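Long-range contact in nitronate monooxygenase family protein (Pseudomonas aeruginosa, PDB 4QIT), which uses FMN and molecular oxygen to carry out the oxidative denitrification of alkyl nitronates, with propionate 3-nitronate as the best substrate: residues N75-R80 against N113-F118. The protein carries 1 engineered substitution. Sequence-based numbering, arbitrary orientation.
With FMN (flavin mononucleotide), chain C; NIE (nitroethane), chain D.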
loop_
_atom_site.group_PDB
_atom_site.type_symbol
_atom_site.label_atom_id
_atom_site.label_comp_id
_atom_site.label_asym_id
_atom_site.label_seq_id
_atom_site.Cartn_x
_atom_site.Cartn_y
_atom_site.Cartn_z
ATOM N N ASN A 75 -23.145 3.105 -9.832
ATOM C CA ASN A 75 -22.028 2.177 -10.008
ATOM C C ASN A 75 -22.482 0.753 -10.322
ATOM O O ASN A 75 -23.423 0.230 -9.701
ATOM C CB ASN A 75 -21.166 2.206 -8.747
ATOM C CG ASN A 75 -19.983 1.263 -8.806
ATOM O OD1 ASN A 75 -20.058 0.132 -8.325
ATOM N ND2 ASN A 75 -18.878 1.729 -9.379
ATOM N N LEU A 76 -21.793 0.131 -11.278
ATOM C CA LEU A 76 -22.056 -1.258 -11.649
ATOM C C LEU A 76 -20.770 -2.073 -11.684
ATOM O O LEU A 76 -19.734 -1.608 -12.173
ATOM C CB LEU A 76 -22.755 -1.334 -13.017
ATOM C CG LEU A 76 -24.143 -0.674 -13.062
ATOM C CD1 LEU A 76 -24.047 0.782 -13.502
ATOM C CD2 LEU A 76 -25.117 -1.450 -13.944
ATOM N N PHE A 77 -20.844 -3.300 -11.182
ATOM C CA PHE A 77 -19.718 -4.218 -11.297
ATOM C C PHE A 77 -19.605 -4.706 -12.735
ATOM O O PHE A 77 -20.616 -4.972 -13.392
ATOM C CB PHE A 77 -19.896 -5.422 -10.379
ATOM C CG PHE A 77 -19.917 -5.083 -8.907
ATOM C CD1 PHE A 77 -19.654 -3.795 -8.461
ATOM C CD2 PHE A 77 -20.182 -6.073 -7.980
ATOM C CE1 PHE A 77 -19.683 -3.502 -7.106
ATOM C CE2 PHE A 77 -20.203 -5.795 -6.626
ATOM C CZ PHE A 77 -19.957 -4.501 -6.188
ATOM N N CYS A 78 -18.372 -4.829 -13.213
ATOM C CA CYS A 78 -18.100 -5.207 -14.593
ATOM C C CYS A 78 -17.036 -6.302 -14.598
ATOM O O CYS A 78 -16.099 -6.296 -15.405
ATOM C CB CYS A 78 -17.608 -3.981 -15.366
ATOM S SG CYS A 78 -17.733 -4.116 -17.167
ATOM N N HIS A 79 -17.180 -7.232 -13.663
ATOM C CA HIS A 79 -16.293 -8.386 -13.571
ATOM C C HIS A 79 -16.517 -9.359 -14.738
ATOM O O HIS A 79 -17.535 -9.287 -15.437
ATOM C CB HIS A 79 -16.524 -9.110 -12.240
ATOM C CG HIS A 79 -17.969 -9.408 -11.958
ATOM N ND1 HIS A 79 -18.879 -8.430 -11.615
ATOM C CD2 HIS A 79 -18.647 -10.580 -11.954
ATOM C CE1 HIS A 79 -20.061 -8.990 -11.415
ATOM N NE2 HIS A 79 -19.951 -10.288 -11.614
ATOM N N ARG A 80 -15.558 -10.259 -14.945
ATOM C CA ARG A 80 -15.782 -11.413 -15.812
ATOM C C ARG A 80 -16.952 -12.186 -15.231
ATOM O O ARG A 80 -16.956 -12.474 -14.029
ATOM C CB ARG A 80 -14.544 -12.304 -15.837
ATOM C CG ARG A 80 -14.784 -13.651 -16.523
ATOM C CD ARG A 80 -13.570 -14.568 -16.421
ATOM N NE ARG A 80 -13.063 -14.700 -15.051
ATOM C CZ ARG A 80 -13.665 -15.400 -14.092
ATOM N NH1 ARG A 80 -14.813 -16.026 -14.337
ATOM N NH2 ARG A 80 -13.125 -15.467 -12.879
ATOM N N ASN A 113 -25.460 -17.085 -8.985
ATOM C CA ASN A 113 -24.712 -15.951 -9.506
ATOM C C ASN A 113 -25.387 -14.657 -9.062
ATOM O O ASN A 113 -26.088 -14.003 -9.836
ATOM C CB ASN A 113 -24.662 -16.046 -11.029
ATOM C CG ASN A 113 -23.731 -15.047 -11.644
ATOM O OD1 ASN A 113 -22.968 -14.385 -10.946
ATOM N ND2 ASN A 113 -23.773 -14.934 -12.970
ATOM N N ILE A 114 -25.159 -14.274 -7.810
ATOM C CA ILE A 114 -25.975 -13.226 -7.192
ATOM C C ILE A 114 -25.687 -11.817 -7.693
ATOM O O ILE A 114 -26.538 -10.931 -7.596
ATOM C CB ILE A 114 -25.855 -13.249 -5.665
ATOM C CG1 ILE A 114 -24.389 -13.120 -5.250
ATOM C CG2 ILE A 114 -26.450 -14.525 -5.114
ATOM C CD1 ILE A 114 -24.220 -12.765 -3.767
ATOM N N TYR A 115 -24.491 -11.600 -8.228
ATOM C CA TYR A 115 -24.130 -10.294 -8.758
ATOM C C TYR A 115 -23.859 -10.417 -10.248
ATOM O O TYR A 115 -22.745 -10.773 -10.653
ATOM C CB TYR A 115 -22.869 -9.746 -8.072
ATOM C CG TYR A 115 -23.021 -9.382 -6.609
ATOM C CD1 TYR A 115 -24.268 -9.187 -6.036
ATOM C CD2 TYR A 115 -21.896 -9.222 -5.805
ATOM C CE1 TYR A 115 -24.394 -8.846 -4.686
ATOM C CE2 TYR A 115 -22.011 -8.881 -4.469
ATOM C CZ TYR A 115 -23.260 -8.697 -3.915
ATOM O OH TYR A 115 -23.375 -8.362 -2.580
ATOM N N LEU A 116 -24.862 -10.125 -11.070
ATOM C CA LEU A 116 -24.655 -10.199 -12.510
ATOM C C LEU A 116 -23.769 -9.053 -12.961
ATOM O O LEU A 116 -23.995 -7.891 -12.606
ATOM C CB LEU A 116 -25.981 -10.178 -13.270
ATOM C CG LEU A 116 -26.956 -11.312 -12.968
ATOM C CD1 LEU A 116 -28.223 -11.147 -13.799
ATOM C CD2 LEU A 116 -26.308 -12.657 -13.229
ATOM N N SER A 117 -22.741 -9.386 -13.727
ATOM C CA SER A 117 -21.872 -8.388 -14.314
ATOM C C SER A 117 -22.616 -7.578 -15.365
ATOM O O SER A 117 -23.573 -8.064 -15.977
ATOM C CB SER A 117 -20.669 -9.069 -14.959
ATOM O OG SER A 117 -19.849 -8.115 -15.606
ATOM N N PHE A 118 -22.161 -6.345 -15.570
ATOM C CA PHE A 118 -22.641 -5.489 -16.643
ATOM C C PHE A 118 -22.448 -6.218 -17.969
ATOM O O PHE A 118 -23.217 -6.026 -18.918
ATOM C CB PHE A 118 -21.849 -4.177 -16.627
ATOM C CG PHE A 118 -22.429 -3.088 -17.500
ATOM C CD1 PHE A 118 -23.649 -2.498 -17.184
ATOM C CD2 PHE A 118 -21.732 -2.634 -18.615
ATOM C CE1 PHE A 118 -24.172 -1.485 -17.981
ATOM C CE2 PHE A 118 -22.253 -1.618 -19.413
ATOM C CZ PHE A 118 -23.470 -1.046 -19.094
HETATM N N1 FMN C . -16.440 0.125 -5.034
HETATM C C2 FMN C . -17.290 -0.225 -6.075
HETATM O O2 FMN C . -16.932 -0.024 -7.228
HETATM N N3 FMN C . -18.535 -0.764 -5.838
HETATM C C4 FMN C . -18.923 -0.986 -4.534
HETATM O O4 FMN C . -20.018 -1.477 -4.273
HETATM C C4A FMN C . -18.075 -0.650 -3.495
HETATM N N5 FMN C . -18.493 -0.888 -2.212
HETATM C C5A FMN C . -17.695 -0.551 -1.146
HETATM C C6 FMN C . -18.168 -0.798 0.135
HETATM C C7 FMN C . -17.409 -0.466 1.239
HETATM C C7M FMN C . -18.000 -0.743 2.593
HETATM C C8 FMN C . -16.146 0.098 1.064
HETATM C C8M FMN C . -15.302 0.446 2.257
HETATM C C9 FMN C . -15.671 0.340 -0.230
HETATM C C9A FMN C . -16.446 0.020 -1.351
HETATM N N10 FMN C . -16.006 0.255 -2.654
HETATM C C10 FMN C . -16.825 -0.090 -3.727
HETATM C "C1'" FMN C . -14.640 0.844 -2.902
HETATM C "C2'" FMN C . -14.657 2.355 -3.055
HETATM O "O2'" FMN C . -15.163 2.690 -4.322
HETATM C "C3'" FMN C . -13.252 2.932 -2.947
HETATM O "O3'" FMN C . -12.321 2.210 -3.725
HETATM C "C4'" FMN C . -12.823 2.831 -1.501
HETATM O "O4'" FMN C . -13.939 3.057 -0.659
HETATM C "C5'" FMN C . -11.782 3.902 -1.227
HETATM O "O5'" FMN C . -11.166 3.500 -0.043
HETATM P P FMN C . -11.482 4.210 1.345
HETATM O O1P FMN C . -12.021 5.593 1.092
HETATM O O2P FMN C . -10.207 4.199 2.131
HETATM O O3P FMN C . -12.536 3.364 1.980
HETATM N N3 NIE D . -17.352 -4.110 -1.681
HETATM C C1 NIE D . -17.706 -4.866 -3.902
HETATM C C2 NIE D . -18.363 -4.541 -2.579
HETATM O O4 NIE D . -16.520 -3.294 -2.069
HETATM O O5 NIE D . -17.080 -4.876 -0.585
HETATM O O HOH W 1 -23.403 -5.125 -12.664
HETATM O O HOH W 2 -21.133 -12.974 -12.409
#
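Ser-117 meets His-79 twice, at its carbonyl and over its ring. Its OG, anti to the backbone N, donates in the carbonyl plane to a lone pair of His-79 O at 2.6 Å, while its CB sits over the centre of the imidazole face, a CH-pi contact of 3.6 Å from CB to the ring centroid. CG of His-79 lies between its own N and carbonyl carbon (chi1 50°), and in that rotamer NE2 donates to Tyr-115 O at 3.0 Å; the acceptor lies near the ring plane, but the bond is bent (131° at the hydrogen). The two backbones are joined directly by the hydrogen bond from Phe-118 N to Phe-77 O, 3.0 Å, and water 1 donates to both Phe-77 O and Leu-116 O. Beyond this, Leu-76 CD2 meets Phe-118 CD1 obliquely at 3.7 Å, next to helix 124-131. Toward the flavin, Phe-77 turns its edge to the Tyr-115 face, offset, with planes at 79°. The same phenyl ring presents CE1 to FMN N3 and CZ to nitroethane C1 (3.2 Å), while Asn-75 OD1 accepts a hydrogen bond from FMN N3. The loop 113-118 thus backs the C-terminal end of strand 72-77, where a TIM barrel such as this flavoenzyme carries its active site.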